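Local coordinates for haloacid delahogenase-like family hydrolase (Xanthomonas campestris pv. campestris, PDB 2PKE), which is a magnesium-binding hydrolase of the haloacid dehalogenase-like family, probably acting as a phosphatase, at residues A129-L138 with L153-K163; A179-L189 with V196-P207. One frame throughout, in Å; residues are numbered along the deposited sequence.

Interaction 1: A129-L138 with L153-K163; sequences AVVLITKGDL and LFPRIEVVSEK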
loop_
_atom_site.group_PDB
_atom_site.type_symbol
_atom_site.label_atom_id
_atom_site.label_comp_id
_atom_site.label_asym_id
_atom_site.label_seq_id
_atom_site.Cartn_x
_atom_site.Cartn_y
_atom_site.Cartn_z
ATOM N N ALA A 129 -13.075 18.654 -9.465
ATOM C CA ALA A 129 -11.966 17.991 -8.780
ATOM C C ALA A 129 -11.848 16.617 -9.359
ATOM O O ALA A 129 -12.873 16.015 -9.728
ATOM C CB ALA A 129 -12.218 17.862 -7.290
ATOM N N VAL A 130 -10.623 16.101 -9.424
ATOM C CA VAL A 130 -10.397 14.714 -9.915
ATOM C C VAL A 130 -9.567 13.915 -8.902
ATOM O O VAL A 130 -8.731 14.468 -8.213
ATOM C CB VAL A 130 -9.735 14.661 -11.307
ATOM C CG1 VAL A 130 -10.658 15.273 -12.383
ATOM C CG2 VAL A 130 -8.329 15.312 -11.290
ATOM N N VAL A 131 -9.816 12.609 -8.783
ATOM C CA VAL A 131 -9.045 11.764 -7.884
ATOM C C VAL A 131 -8.835 10.409 -8.582
ATOM O O VAL A 131 -9.710 9.900 -9.258
ATOM C CB VAL A 131 -9.738 11.592 -6.459
ATOM C CG1 VAL A 131 -11.249 11.183 -6.578
ATOM C CG2 VAL A 131 -8.913 10.611 -5.557
ATOM N N LEU A 132 -7.686 9.811 -8.383
ATOM C CA LEU A 132 -7.467 8.425 -8.851
ATOM C C LEU A 132 -7.719 7.509 -7.677
ATOM O O LEU A 132 -7.069 7.659 -6.653
ATOM C CB LEU A 132 -6.044 8.222 -9.331
ATOM C CG LEU A 132 -5.905 6.996 -10.240
ATOM C CD1 LEU A 132 -4.788 7.240 -11.225
ATOM C CD2 LEU A 132 -5.676 5.747 -9.442
ATOM N N ILE A 133 -8.653 6.570 -7.808
ATOM C CA ILE A 133 -8.950 5.626 -6.742
ATOM C C ILE A 133 -8.723 4.248 -7.284
ATOM O O ILE A 133 -9.365 3.795 -8.257
ATOM C CB ILE A 133 -10.374 5.762 -6.188
ATOM C CG1 ILE A 133 -10.580 7.206 -5.739
ATOM C CG2 ILE A 133 -10.648 4.728 -5.044
ATOM C CD1 ILE A 133 -12.017 7.579 -5.265
ATOM N N THR A 134 -7.799 3.557 -6.651
ATOM C CA THR A 134 -7.493 2.191 -7.059
ATOM C C THR A 134 -7.258 1.232 -5.884
ATOM O O THR A 134 -6.928 1.673 -4.824
ATOM C CB THR A 134 -6.250 2.156 -7.939
ATOM O OG1 THR A 134 -6.184 0.847 -8.525
ATOM C CG2 THR A 134 -4.988 2.422 -7.131
ATOM N N LYS A 135 -7.509 -0.061 -6.078
ATOM C CA LYS A 135 -7.166 -1.051 -5.088
ATOM C C LYS A 135 -5.865 -1.734 -5.466
ATOM O O LYS A 135 -5.389 -1.610 -6.610
ATOM C CB LYS A 135 -8.310 -2.063 -4.836
ATOM C CG LYS A 135 -8.551 -3.085 -5.889
ATOM C CD LYS A 135 -9.948 -3.702 -5.704
ATOM C CE LYS A 135 -10.215 -4.774 -6.674
ATOM N NZ LYS A 135 -11.557 -5.332 -6.341
ATOM N N GLY A 136 -5.244 -2.385 -4.486
ATOM C CA GLY A 136 -4.067 -3.156 -4.743
ATOM C C GLY A 136 -2.839 -2.640 -4.037
ATOM O O GLY A 136 -2.905 -2.205 -2.878
ATOM N N ASP A 137 -1.711 -2.758 -4.736
ATOM C CA ASP A 137 -0.366 -2.518 -4.197
ATOM C C ASP A 137 -0.071 -1.032 -4.292
ATOM O O ASP A 137 0.002 -0.440 -5.385
ATOM C CB ASP A 137 0.622 -3.404 -4.982
ATOM C CG ASP A 137 2.079 -3.294 -4.502
ATOM O OD1 ASP A 137 2.567 -2.169 -4.243
ATOM O OD2 ASP A 137 2.744 -4.355 -4.411
ATOM N N LEU A 138 0.083 -0.407 -3.139
ATOM C CA LEU A 138 0.339 1.013 -3.071
ATOM C C LEU A 138 1.571 1.434 -3.838
ATOM O O LEU A 138 1.551 2.408 -4.562
ATOM C CB LEU A 138 0.579 1.432 -1.631
ATOM C CG LEU A 138 0.891 2.892 -1.337
ATOM C CD1 LEU A 138 -0.315 3.798 -1.580
ATOM C CD2 LEU A 138 1.327 2.972 0.072
ATOM N N LEU A 153 -1.926 15.551 -13.521
ATOM C CA LEU A 153 -3.362 15.642 -13.395
ATOM C C LEU A 153 -3.924 14.969 -12.153
ATOM O O LEU A 153 -5.039 15.262 -11.766
ATOM C CB LEU A 153 -4.074 15.008 -14.607
ATOM C CG LEU A 153 -3.805 15.606 -15.987
ATOM C CD1 LEU A 153 -4.348 14.710 -17.093
ATOM C CD2 LEU A 153 -4.452 16.993 -16.039
ATOM N N PHE A 154 -3.171 14.068 -11.537
ATOM C CA PHE A 154 -3.647 13.335 -10.392
ATOM C C PHE A 154 -2.708 13.578 -9.234
ATOM O O PHE A 154 -1.899 12.721 -8.904
ATOM C CB PHE A 154 -3.773 11.861 -10.715
ATOM C CG PHE A 154 -4.911 11.559 -11.633
ATOM C CD1 PHE A 154 -6.219 11.699 -11.168
ATOM C CD2 PHE A 154 -4.688 11.143 -12.962
ATOM C CE1 PHE A 154 -7.318 11.417 -12.013
ATOM C CE2 PHE A 154 -5.777 10.866 -13.824
ATOM C CZ PHE A 154 -7.097 10.986 -13.329
ATOM N N PRO A 155 -2.807 14.768 -8.640
ATOM C CA PRO A 155 -2.167 15.022 -7.355
ATOM C C PRO A 155 -2.891 14.187 -6.234
ATOM O O PRO A 155 -2.232 13.454 -5.451
ATOM C CB PRO A 155 -2.317 16.549 -7.182
ATOM C CG PRO A 155 -3.559 16.930 -7.987
ATOM C CD PRO A 155 -3.612 15.912 -9.118
ATOM N N ARG A 156 -4.231 14.241 -6.224
ATOM C CA ARG A 156 -5.028 13.364 -5.351
ATOM C C ARG A 156 -5.012 11.893 -5.817
ATOM O O ARG A 156 -5.602 11.551 -6.881
ATOM C CB ARG A 156 -6.489 13.829 -5.316
ATOM C CG ARG A 156 -6.707 15.268 -4.955
ATOM C CD ARG A 156 -8.164 15.624 -5.115
ATOM N NE ARG A 156 -8.456 16.816 -4.336
ATOM C CZ ARG A 156 -8.356 18.061 -4.786
ATOM N NH1 ARG A 156 -7.995 18.309 -6.044
ATOM N NH2 ARG A 156 -8.628 19.073 -3.966
ATOM N N ILE A 157 -4.374 11.030 -5.018
ATOM C CA ILE A 157 -4.301 9.572 -5.308
ATOM C C ILE A 157 -4.587 8.694 -4.084
ATOM O O ILE A 157 -3.987 8.893 -3.025
ATOM C CB ILE A 157 -2.945 9.242 -5.845
ATOM C CG1 ILE A 157 -2.784 7.727 -5.984
ATOM C CG2 ILE A 157 -1.906 9.990 -5.015
ATOM C CD1 ILE A 157 -1.459 7.194 -5.531
ATOM N N GLU A 158 -5.481 7.722 -4.255
ATOM C CA GLU A 158 -6.042 6.958 -3.142
ATOM C C GLU A 158 -5.995 5.491 -3.484
ATOM O O GLU A 158 -6.761 4.990 -4.336
ATOM C CB GLU A 158 -7.468 7.418 -2.880
ATOM C CG GLU A 158 -8.177 6.721 -1.749
ATOM C CD GLU A 158 -7.645 7.065 -0.372
ATOM O OE1 GLU A 158 -6.917 8.082 -0.239
ATOM O OE2 GLU A 158 -7.998 6.311 0.580
ATOM N N VAL A 159 -5.102 4.783 -2.814
ATOM C CA VAL A 159 -4.998 3.353 -2.948
ATOM C C VAL A 159 -5.661 2.692 -1.736
ATOM O O VAL A 159 -5.341 2.978 -0.603
ATOM C CB VAL A 159 -3.496 2.873 -3.068
ATOM C CG1 VAL A 159 -3.453 1.374 -3.316
ATOM C CG2 VAL A 159 -2.757 3.613 -4.245
ATOM N N VAL A 160 -6.537 1.747 -2.010
ATOM C CA VAL A 160 -7.293 1.054 -0.983
ATOM C C VAL A 160 -7.089 -0.429 -1.082
ATOM O O VAL A 160 -6.640 -0.927 -2.090
ATOM C CB VAL A 160 -8.797 1.346 -1.146
ATOM C CG1 VAL A 160 -9.048 2.823 -1.201
ATOM C CG2 VAL A 160 -9.364 0.674 -2.367
ATOM N N SER A 161 -7.480 -1.138 -0.037
ATOM C CA SER A 161 -7.372 -2.615 -0.019
ATOM C C SER A 161 -8.524 -3.304 -0.757
ATOM O O SER A 161 -8.341 -4.372 -1.409
ATOM C CB SER A 161 -7.258 -3.084 1.427
ATOM O OG SER A 161 -5.899 -2.880 1.830
ATOM N N GLU A 162 -9.709 -2.691 -0.678
ATOM C CA GLU A 162 -10.856 -3.225 -1.393
ATOM C C GLU A 162 -11.743 -2.073 -1.782
ATOM O O GLU A 162 -11.851 -1.085 -1.048
ATOM C CB GLU A 162 -11.662 -4.243 -0.591
ATOM C CG GLU A 162 -12.854 -4.871 -1.360
ATOM C CD GLU A 162 -12.400 -5.597 -2.587
ATOM O OE1 GLU A 162 -12.282 -4.969 -3.652
ATOM O OE2 GLU A 162 -12.068 -6.793 -2.477
ATOM N N LYS A 163 -12.365 -2.227 -2.940
ATOM C CA LYS A 163 -13.334 -1.260 -3.462
ATOM C C LYS A 163 -14.745 -1.748 -3.093
ATOM O O LYS A 163 -15.310 -2.584 -3.732
ATOM C CB LYS A 163 -13.191 -1.113 -4.960
ATOM C CG LYS A 163 -12.191 -0.014 -5.371
ATOM C CD LYS A 163 -12.074 0.067 -6.892
ATOM C CE LYS A 163 -11.223 1.224 -7.328
ATOM N NZ LYS A 163 -10.856 1.084 -8.785
HETATM O O HOH W 1 -6.336 14.010 -8.649
HETATM O O HOH W 2 -8.832 -0.839 -8.624
HETATM O O HOH W 3 -3.960 -3.575 -0.739
#
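Lys135 and Glu162 run side by side at the C-terminal end of two parallel strands and close in a salt bridge, Lys135 NZ to Glu162 OE1 at 2.8 Å. The lysine leaves the strand with CG between its backbone N and carbonyl carbon (chi1 74°) and is extended from there on, which carries NZ to the syn lone pair of OE1. The same oxygen takes the backbone N-H of Lys163 on its anti side, and OE2 is held by Tyr70, so the carboxylate is gripped from several directions. Lys163 reaches back toward strand 129-135 with an extended chain: its NZ donates to Ile133 O at 3.1 Å, shares a water with the backbone N of Lys135, and forms salt bridges with Asp19 and Asp192. Between these ends, main-chain bonds alternate from Leu132 N to Arg156 O through to Gly136 N and Val160 O. On one face Thr134 CG2 lies alongside Val159 CG2 (3.8 Å), and the Leu138 side chain crosses Val159 obliquely, its CD1 3.6 Å from Val159 CG2. Farther back, the Phe154 ring has Leu132 CD1 over one face, offset toward the rim, and Val130 CG2 meets it at Phe154 CE1, 4.1 Å away. The aliphatic part of Arg156 passes the strand, with CD 3.4 Å from Val130 O. This is the parallel pairing of a beta-alpha-beta unit, closed over helix 138-148, in the Rossmann-like core of HAD hydrolases; Lys163, bridged to Asp19, probably corresponds to the conserved lysine that in HAD enzymes contacts the nucleophilic aspartate.

Interaction 2: A179-L189 with V196-P207; sequences AERFVMIGNSL and VLAIGGWGIYTP. With MG (magnesium ion), chain C.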
loop_
_atom_site.group_PDB
_atom_site.type_symbol
_atom_site.label_atom_id
_atom_site.label_comp_id
_atom_site.label_asym_id
_atom_site.label_seq_id
_atom_site.Cartn_x
_atom_site.Cartn_y
_atom_site.Cartn_z
ATOM N N ALA A 179 -22.112 11.559 -1.433
ATOM C CA ALA A 179 -21.934 10.721 -2.603
ATOM C C ALA A 179 -22.677 11.220 -3.825
ATOM O O ALA A 179 -22.212 10.987 -4.937
ATOM C CB ALA A 179 -22.301 9.269 -2.288
ATOM N N GLU A 180 -23.794 11.927 -3.662
ATOM C CA GLU A 180 -24.522 12.451 -4.839
ATOM C C GLU A 180 -23.772 13.534 -5.637
ATOM O O GLU A 180 -24.239 13.947 -6.710
ATOM C CB GLU A 180 -25.920 12.961 -4.504
ATOM C CG GLU A 180 -25.947 14.261 -3.615
ATOM C CD GLU A 180 -25.973 13.980 -2.139
ATOM O OE1 GLU A 180 -25.779 12.800 -1.736
ATOM O OE2 GLU A 180 -26.161 14.950 -1.370
ATOM N N ARG A 181 -22.646 13.996 -5.107
ATOM C CA ARG A 181 -21.779 14.926 -5.788
ATOM C C ARG A 181 -20.492 14.275 -6.304
ATOM O O ARG A 181 -19.562 14.977 -6.669
ATOM C CB ARG A 181 -21.456 16.099 -4.867
ATOM C CG ARG A 181 -22.685 16.777 -4.346
ATOM C CD ARG A 181 -22.393 18.127 -3.708
ATOM N NE ARG A 181 -23.561 18.544 -2.934
ATOM C CZ ARG A 181 -23.543 19.249 -1.809
ATOM N NH1 ARG A 181 -22.413 19.670 -1.269
ATOM N NH2 ARG A 181 -24.690 19.532 -1.202
ATOM N N PHE A 182 -20.478 12.935 -6.427
ATOM C CA PHE A 182 -19.337 12.202 -6.885
ATOM C C PHE A 182 -19.713 11.262 -8.008
ATOM O O PHE A 182 -20.741 10.585 -7.932
ATOM C CB PHE A 182 -18.721 11.471 -5.690
ATOM C CG PHE A 182 -17.656 10.513 -6.033
ATOM C CD1 PHE A 182 -16.398 10.923 -6.444
ATOM C CD2 PHE A 182 -17.904 9.172 -5.924
ATOM C CE1 PHE A 182 -15.417 9.988 -6.723
ATOM C CE2 PHE A 182 -16.935 8.240 -6.190
ATOM C CZ PHE A 182 -15.668 8.658 -6.567
ATOM N N VAL A 183 -18.895 11.281 -9.064
ATOM C CA VAL A 183 -18.971 10.324 -10.158
ATOM C C VAL A 183 -17.687 9.508 -10.133
ATOM O O VAL A 183 -16.608 10.049 -10.022
ATOM C CB VAL A 183 -19.112 11.012 -11.561
ATOM C CG1 VAL A 183 -19.313 9.975 -12.637
ATOM C CG2 VAL A 183 -20.301 11.996 -11.595
HETATM N N MSE A 184 -17.815 8.202 -10.302
HETATM C CA MSE A 184 -16.654 7.319 -10.428
HETATM C C MSE A 184 -16.593 6.727 -11.840
HETATM O O MSE A 184 -17.631 6.228 -12.330
HETATM C CB MSE A 184 -16.734 6.201 -9.396
HETATM C CG MSE A 184 -15.579 5.187 -9.533
HETATM SE SE MSE A 184 -13.821 5.789 -8.973
HETATM C CE MSE A 184 -13.081 4.060 -9.420
ATOM N N ILE A 185 -15.390 6.775 -12.457
ATOM C CA ILE A 185 -15.164 6.238 -13.814
ATOM C C ILE A 185 -14.295 5.001 -13.725
ATOM O O ILE A 185 -13.214 5.042 -13.145
ATOM C CB ILE A 185 -14.512 7.250 -14.767
ATOM C CG1 ILE A 185 -15.334 8.544 -14.870
ATOM C CG2 ILE A 185 -14.306 6.617 -16.167
ATOM C CD1 ILE A 185 -14.759 9.572 -15.799
ATOM N N GLY A 186 -14.773 3.888 -14.274
ATOM C CA GLY A 186 -13.969 2.688 -14.305
ATOM C C GLY A 186 -14.419 1.598 -15.247
ATOM O O GLY A 186 -15.463 1.676 -15.876
ATOM N N ASN A 187 -13.604 0.561 -15.350
ATOM C CA ASN A 187 -13.864 -0.529 -16.274
ATOM C C ASN A 187 -14.548 -1.725 -15.667
ATOM O O ASN A 187 -14.911 -2.626 -16.411
ATOM C CB ASN A 187 -12.566 -0.998 -16.917
ATOM C CG ASN A 187 -11.623 -1.680 -15.939
ATOM O OD1 ASN A 187 -10.972 -1.004 -15.137
ATOM N ND2 ASN A 187 -11.521 -3.009 -16.011
ATOM N N SER A 188 -14.661 -1.770 -14.335
ATOM C CA SER A 188 -15.311 -2.904 -13.641
ATOM C C SER A 188 -16.620 -2.435 -12.991
ATOM O O SER A 188 -16.590 -1.597 -12.123
ATOM C CB SER A 188 -14.363 -3.462 -12.574
ATOM O OG SER A 188 -15.027 -4.398 -11.750
ATOM N N LEU A 189 -17.754 -2.904 -13.501
ATOM C CA LEU A 189 -19.054 -2.761 -12.856
ATOM C C LEU A 189 -18.996 -3.185 -11.376
ATOM O O LEU A 189 -19.408 -2.440 -10.518
ATOM C CB LEU A 189 -20.112 -3.613 -13.585
ATOM C CG LEU A 189 -21.017 -2.987 -14.670
ATOM C CD1 LEU A 189 -22.259 -3.878 -14.929
ATOM C CD2 LEU A 189 -21.450 -1.606 -14.313
ATOM N N VAL A 196 -20.264 2.452 -5.772
ATOM C CA VAL A 196 -20.517 3.885 -5.734
ATOM C C VAL A 196 -22.031 4.146 -5.902
ATOM O O VAL A 196 -22.579 5.013 -5.227
ATOM C CB VAL A 196 -19.664 4.626 -6.818
ATOM C CG1 VAL A 196 -20.020 6.156 -6.888
ATOM C CG2 VAL A 196 -18.188 4.415 -6.536
ATOM N N LEU A 197 -22.674 3.453 -6.841
ATOM C CA LEU A 197 -24.134 3.502 -6.974
ATOM C C LEU A 197 -24.747 3.120 -5.641
ATOM O O LEU A 197 -25.662 3.769 -5.165
ATOM C CB LEU A 197 -24.653 2.585 -8.092
ATOM C CG LEU A 197 -24.178 2.937 -9.522
ATOM C CD1 LEU A 197 -24.778 2.025 -10.554
ATOM C CD2 LEU A 197 -24.496 4.345 -9.807
ATOM N N ALA A 198 -24.188 2.111 -4.992
ATOM C CA ALA A 198 -24.737 1.636 -3.709
ATOM C C ALA A 198 -24.755 2.644 -2.574
ATOM O O ALA A 198 -25.637 2.593 -1.733
ATOM C CB ALA A 198 -23.972 0.358 -3.263
ATOM N N ILE A 199 -23.786 3.556 -2.532
ATOM C CA ILE A 199 -23.738 4.614 -1.506
ATOM C C ILE A 199 -24.391 5.927 -1.936
ATOM O O ILE A 199 -24.433 6.881 -1.166
ATOM C CB ILE A 199 -22.314 4.893 -1.000
ATOM C CG1 ILE A 199 -21.436 5.508 -2.101
ATOM C CG2 ILE A 199 -21.674 3.606 -0.364
ATOM C CD1 ILE A 199 -20.124 6.091 -1.522
ATOM N N GLY A 200 -24.950 5.940 -3.142
ATOM C CA GLY A 200 -25.719 7.067 -3.649
ATOM C C GLY A 200 -24.994 7.917 -4.686
ATOM O O GLY A 200 -25.439 9.010 -5.001
ATOM N N GLY A 201 -23.894 7.402 -5.220
ATOM C CA GLY A 201 -23.088 8.148 -6.214
ATOM C C GLY A 201 -23.506 7.838 -7.632
ATOM O O GLY A 201 -24.550 7.223 -7.888
ATOM N N TRP A 202 -22.677 8.287 -8.545
ATOM C CA TRP A 202 -22.904 8.169 -9.950
ATOM C C TRP A 202 -21.732 7.450 -10.551
ATOM O O TRP A 202 -20.662 7.413 -9.993
ATOM C CB TRP A 202 -23.021 9.541 -10.605
ATOM C CG TRP A 202 -24.028 10.438 -9.934
ATOM C CD1 TRP A 202 -23.819 11.222 -8.861
ATOM C CD2 TRP A 202 -25.385 10.635 -10.319
ATOM N NE1 TRP A 202 -24.957 11.904 -8.536
ATOM C CE2 TRP A 202 -25.938 11.575 -9.419
ATOM C CE3 TRP A 202 -26.193 10.119 -11.337
ATOM C CZ2 TRP A 202 -27.271 11.971 -9.473
ATOM C CZ3 TRP A 202 -27.531 10.526 -11.392
ATOM C CH2 TRP A 202 -28.044 11.459 -10.477
ATOM N N GLY A 203 -21.970 6.849 -11.707
ATOM C CA GLY A 203 -21.024 5.963 -12.324
ATOM C C GLY A 203 -20.896 6.189 -13.807
ATOM O O GLY A 203 -21.874 6.446 -14.502
ATOM N N ILE A 204 -19.680 6.062 -14.290
ATOM C CA ILE A 204 -19.405 5.895 -15.712
ATOM C C ILE A 204 -18.632 4.568 -15.912
ATOM O O ILE A 204 -17.557 4.354 -15.332
ATOM C CB ILE A 204 -18.618 7.050 -16.270
ATOM C CG1 ILE A 204 -19.485 8.330 -16.243
ATOM C CG2 ILE A 204 -18.094 6.741 -17.685
ATOM C CD1 ILE A 204 -18.645 9.611 -16.473
ATOM N N TYR A 205 -19.213 3.720 -16.737
ATOM C CA TYR A 205 -18.740 2.385 -17.043
ATOM C C TYR A 205 -18.143 2.326 -18.435
ATOM O O TYR A 205 -18.852 2.478 -19.420
ATOM C CB TYR A 205 -19.883 1.437 -16.973
ATOM C CG TYR A 205 -19.563 -0.004 -17.325
ATOM C CD1 TYR A 205 -18.422 -0.614 -16.832
ATOM C CD2 TYR A 205 -20.430 -0.759 -18.112
ATOM C CE1 TYR A 205 -18.143 -1.946 -17.128
ATOM C CE2 TYR A 205 -20.169 -2.074 -18.427
ATOM C CZ TYR A 205 -19.020 -2.665 -17.937
ATOM O OH TYR A 205 -18.732 -3.987 -18.203
ATOM N N THR A 206 -16.835 2.067 -18.490
ATOM C CA THR A 206 -16.073 1.912 -19.742
ATOM C C THR A 206 -15.321 0.584 -19.729
ATOM O O THR A 206 -14.180 0.501 -19.255
ATOM C CB THR A 206 -15.093 3.059 -19.949
ATOM O OG1 THR A 206 -15.827 4.270 -20.044
ATOM C CG2 THR A 206 -14.302 2.893 -21.244
ATOM N N PRO A 207 -15.977 -0.476 -20.223
ATOM C CA PRO A 207 -15.335 -1.786 -20.174
ATOM C C PRO A 207 -14.066 -1.863 -21.050
ATOM O O PRO A 207 -13.971 -1.185 -22.059
ATOM C CB PRO A 207 -16.448 -2.729 -20.647
ATOM C CG PRO A 207 -17.348 -1.895 -21.442
ATOM C CD PRO A 207 -17.323 -0.545 -20.800
HETATM MG MG MG C . -9.577 -1.315 -13.623
HETATM O O HOH W 4 -9.220 -3.254 -14.257
HETATM O O HOH W 5 -17.460 -5.188 -15.504
HETATM O O HOH W 6 -11.329 -1.889 -12.464
HETATM O O HOH W 7 -8.445 -1.254 -11.804
#
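Tyr205 is sandwiched between two aliphatic groups: Leu189 CG stands 3.8 Å from the ring centroid, 9° off the normal, in a CH-pi contact, while Pro207 CD lies over the centre of the opposite face. Asn187 O approaches the ring edge near its plane, 3.4 Å from Tyr205 CE1. At the other end of the paired strands the Trp202 indole is fixed by its edge. NE1 donates to Glu180 O at 2.8 Å; the acceptor lies close to the indole plane, but the N-H arrives from above the carbonyl plane. Phe182 O lies at the ring edge too, but its bond is to the backbone N-H of Trp202; the bond from NE1 is the one that bears on the turn of the indole. On the face of the sheet that carries Trp202, Ile185 and Ile204 lie side by side, CG1 to CD1 at 3.8 Å, and the Ile204 CD1 methyl also meets Val183 CG1. On the other face Val196, from the end of the helix, crosses Phe182 and Met184 at about right angles: CG1 touches Phe182 CE2 at 3.8 Å and CG2 touches Met184 CB at 3.7 Å, Met184 being selenomethionine. A chi1 of 68° swings the Asn187 amide so that OD1 faces the magnesium, 2.1 Å off, away from strand 202-205, while ND2 donates to a metal-bound water. Asp19, through OD2, and the main-chain O of Asp21 complete the protein ligands, and Thr23 also bonds OD1. Helix 189-198 links the two strands, ending in a Schellman motif at Gly200. Helix 236-250 packs on the face bearing Ile185 and Trp202, helix 165-175 on that of Met184 and Val196, and strand 15-18 pairs with the far edge of strand 182-186.

Following the chain from the N terminus, strand 15-18 comes first and later becomes the divider between the two contacts. Interaction 1 closes a short loop over helix 138-148, placing 157-160 at one edge of the sheet. Helix 165-175 then leads to 179-189, and interaction 2 closes over helix 189-198. The two loops follow in series, neither nested nor crossed. Each extends the parallel sheet outward from strand 15-18, on opposite sides of it, yet they touch directly: Met184 CE packs against Lys163 NZ at 3.8 Å, and Ile133 CD1 against Phe182 CZ. The loops that follow strands 157-160 and 182-186 bring Lys163 and Asn187 to Asp19, beside the magnesium.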